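Local coordinates for protein putative Transcriptional Regulator (Rhodococcus sp., PDB 2IA2) that probably binds DNA as an IclR-type transcriptional regulator, pairing an N-terminal helix-turn-helix domain with a C-terminal domain likely to sense an effector, at the interface of chains A and B. Numbering follows the deposited sequence. Chains: chain A/B, Putative Transcriptional Regulator.

The interface of chains A and B. Residues chain A 24, 27-28, 79, 82; chain B 65, 78, 81-82, 85.
B:Leu82 sets its CD2 methyl against both A:Leu24 and A:Ile27, under the flank of helix 18-28, where this helix of chain A, in the IclR-type winged helix-turn-helix region, packs on helix 80-89 and B:Tyr65 of chain B. Such N-terminal pairing is familiar in this family, and the patch illustrates how a close-packed centre can give way to a watered margin. On the tight side, CD2 of B:Leu82 lies 3.8 Å from CG2 of A:Ile27, the two side chains crossing at about a right angle, while both methyls of B:Leu82 reach CD2 of A:Leu24. The other methyl of A:Leu24, CD1, rests 3.8 Å from CE1 on the ring of B:Tyr65. A:Arg28 extends the packed part, its CD 4.0 Å from CD2 of B:Leu82. Bends at chi2 (-88°) and chi3 (-49°) fold its chain back, laying the guanidinium over B:Glu81, whose CB sits 3.4 Å above the centre of one face. NH1 of A:Arg28 donates to the phenol OH of B:Tyr65 at 2.9 Å, nearly in the guanidinium plane, with the ring turned almost perpendicular. An alanine in place of A:Arg28 would probably leave that hydroxyl without this donor and uncover CB of B:Glu81. Contacts are looser at the carboxylate: OE1 of B:Glu81 remains 4.6 Å from A:Arg28 NH2, so any attraction is probably long-range. Water also enters near the helix end, linking the backbone O of A:Arg28 to OG of B:Ser85, a hydroxyl that donates to O of B:Glu81 at 2.7 Å.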
loop_
_atom_site.group_PDB
_atom_site.type_symbol
_atom_site.label_atom_id
_atom_site.label_comp_id
_atom_site.label_asym_id
_atom_site.label_seq_id
_atom_site.Cartn_x
_atom_site.Cartn_y
_atom_site.Cartn_z
ATOM N N LEU A 24 13.692 16.314 2.539
ATOM C CA LEU A 24 12.995 15.052 2.741
ATOM C C LEU A 24 13.159 14.542 4.168
ATOM O O LEU A 24 12.215 13.960 4.718
ATOM C CB LEU A 24 13.450 13.989 1.691
ATOM C CG LEU A 24 13.056 14.380 0.241
ATOM C CD1 LEU A 24 13.722 13.451 -0.769
ATOM C CD2 LEU A 24 11.560 14.340 0.081
ATOM N N ILE A 27 10.669 16.189 6.356
ATOM C CA ILE A 27 9.315 15.623 6.257
ATOM C C ILE A 27 9.306 14.316 7.044
ATOM O O ILE A 27 8.361 14.076 7.803
ATOM C CB ILE A 27 8.919 15.288 4.769
ATOM C CG1 ILE A 27 8.729 16.576 3.970
ATOM C CG2 ILE A 27 7.660 14.400 4.708
ATOM C CD1 ILE A 27 8.522 16.355 2.470
ATOM N N ARG A 28 10.365 13.495 6.901
ATOM C CA ARG A 28 10.407 12.170 7.566
ATOM C C ARG A 28 10.525 12.246 9.108
ATOM O O ARG A 28 10.282 11.242 9.801
ATOM C CB ARG A 28 11.625 11.320 7.079
ATOM C CG ARG A 28 11.629 10.943 5.622
ATOM C CD ARG A 28 10.924 9.697 5.295
ATOM N NE ARG A 28 11.260 8.525 6.128
ATOM C CZ ARG A 28 12.027 7.510 5.730
ATOM N NH1 ARG A 28 12.598 7.534 4.539
ATOM N NH2 ARG A 28 12.218 6.465 6.530
ATOM N N VAL A 79 1.357 16.188 1.584
ATOM C CA VAL A 79 2.412 15.177 1.541
ATOM C C VAL A 79 1.940 13.876 0.906
ATOM O O VAL A 79 2.715 13.195 0.276
ATOM C CB VAL A 79 2.982 14.936 3.005
ATOM C CG1 VAL A 79 4.241 14.084 2.977
ATOM C CG2 VAL A 79 3.255 16.326 3.644
ATOM N N LEU A 82 2.604 12.996 -2.821
ATOM C CA LEU A 82 3.868 12.423 -3.241
ATOM C C LEU A 82 3.726 10.894 -3.354
ATOM O O LEU A 82 4.187 10.179 -2.466
ATOM C CB LEU A 82 4.992 12.814 -2.257
ATOM C CG LEU A 82 5.235 14.327 -1.975
ATOM C CD1 LEU A 82 6.007 14.604 -0.649
ATOM C CD2 LEU A 82 5.899 15.049 -3.152
ATOM N N TYR B 65 14.649 6.559 -2.833
ATOM C CA TYR B 65 13.285 6.965 -3.247
ATOM C C TYR B 65 12.980 6.755 -4.715
ATOM O O TYR B 65 11.817 6.724 -5.113
ATOM C CB TYR B 65 13.002 8.430 -2.923
ATOM C CG TYR B 65 13.010 8.753 -1.447
ATOM C CD1 TYR B 65 14.032 9.561 -0.878
ATOM C CD2 TYR B 65 11.985 8.293 -0.603
ATOM C CE1 TYR B 65 14.005 9.869 0.481
ATOM C CE2 TYR B 65 11.967 8.595 0.764
ATOM C CZ TYR B 65 12.963 9.370 1.285
ATOM O OH TYR B 65 12.922 9.642 2.629
ATOM N N ARG B 78 9.771 3.088 -0.802
ATOM C CA ARG B 78 10.320 3.972 0.259
ATOM C C ARG B 78 9.657 5.372 0.158
ATOM O O ARG B 78 9.563 6.063 1.140
ATOM C CB ARG B 78 11.868 4.041 0.205
ATOM C CG ARG B 78 12.500 5.017 1.212
ATOM C CD ARG B 78 14.082 5.078 1.066
ATOM N NE ARG B 78 14.706 3.746 1.035
ATOM C CZ ARG B 78 15.754 3.354 1.777
ATOM N NH1 ARG B 78 16.347 4.172 2.658
ATOM N NH2 ARG B 78 16.225 2.126 1.652
ATOM N N GLU B 81 7.121 6.301 2.758
ATOM C CA GLU B 81 7.486 6.850 4.113
ATOM C C GLU B 81 7.215 8.376 4.243
ATOM O O GLU B 81 7.156 8.939 5.361
ATOM C CB GLU B 81 8.987 6.574 4.423
ATOM C CG GLU B 81 9.477 5.122 4.278
ATOM C CD GLU B 81 8.876 4.206 5.369
ATOM O OE1 GLU B 81 8.003 4.649 6.169
ATOM O OE2 GLU B 81 9.269 3.017 5.437
ATOM N N LEU B 82 7.111 9.056 3.121
ATOM C CA LEU B 82 6.867 10.527 3.177
ATOM C C LEU B 82 5.417 10.749 3.565
ATOM O O LEU B 82 5.150 11.328 4.602
ATOM C CB LEU B 82 7.176 11.197 1.829
ATOM C CG LEU B 82 8.662 11.128 1.495
ATOM C CD1 LEU B 82 8.842 11.492 0.012
ATOM C CD2 LEU B 82 9.514 12.048 2.420
ATOM N N SER B 85 4.620 9.662 7.146
ATOM C CA SER B 85 5.016 10.586 8.237
ATOM C C SER B 85 3.814 11.480 8.571
ATOM O O SER B 85 3.517 11.742 9.745
ATOM C CB SER B 85 6.223 11.435 7.780
ATOM O OG SER B 85 7.351 10.581 7.539
HETATM O O HOH W 1 8.250 9.632 9.719
#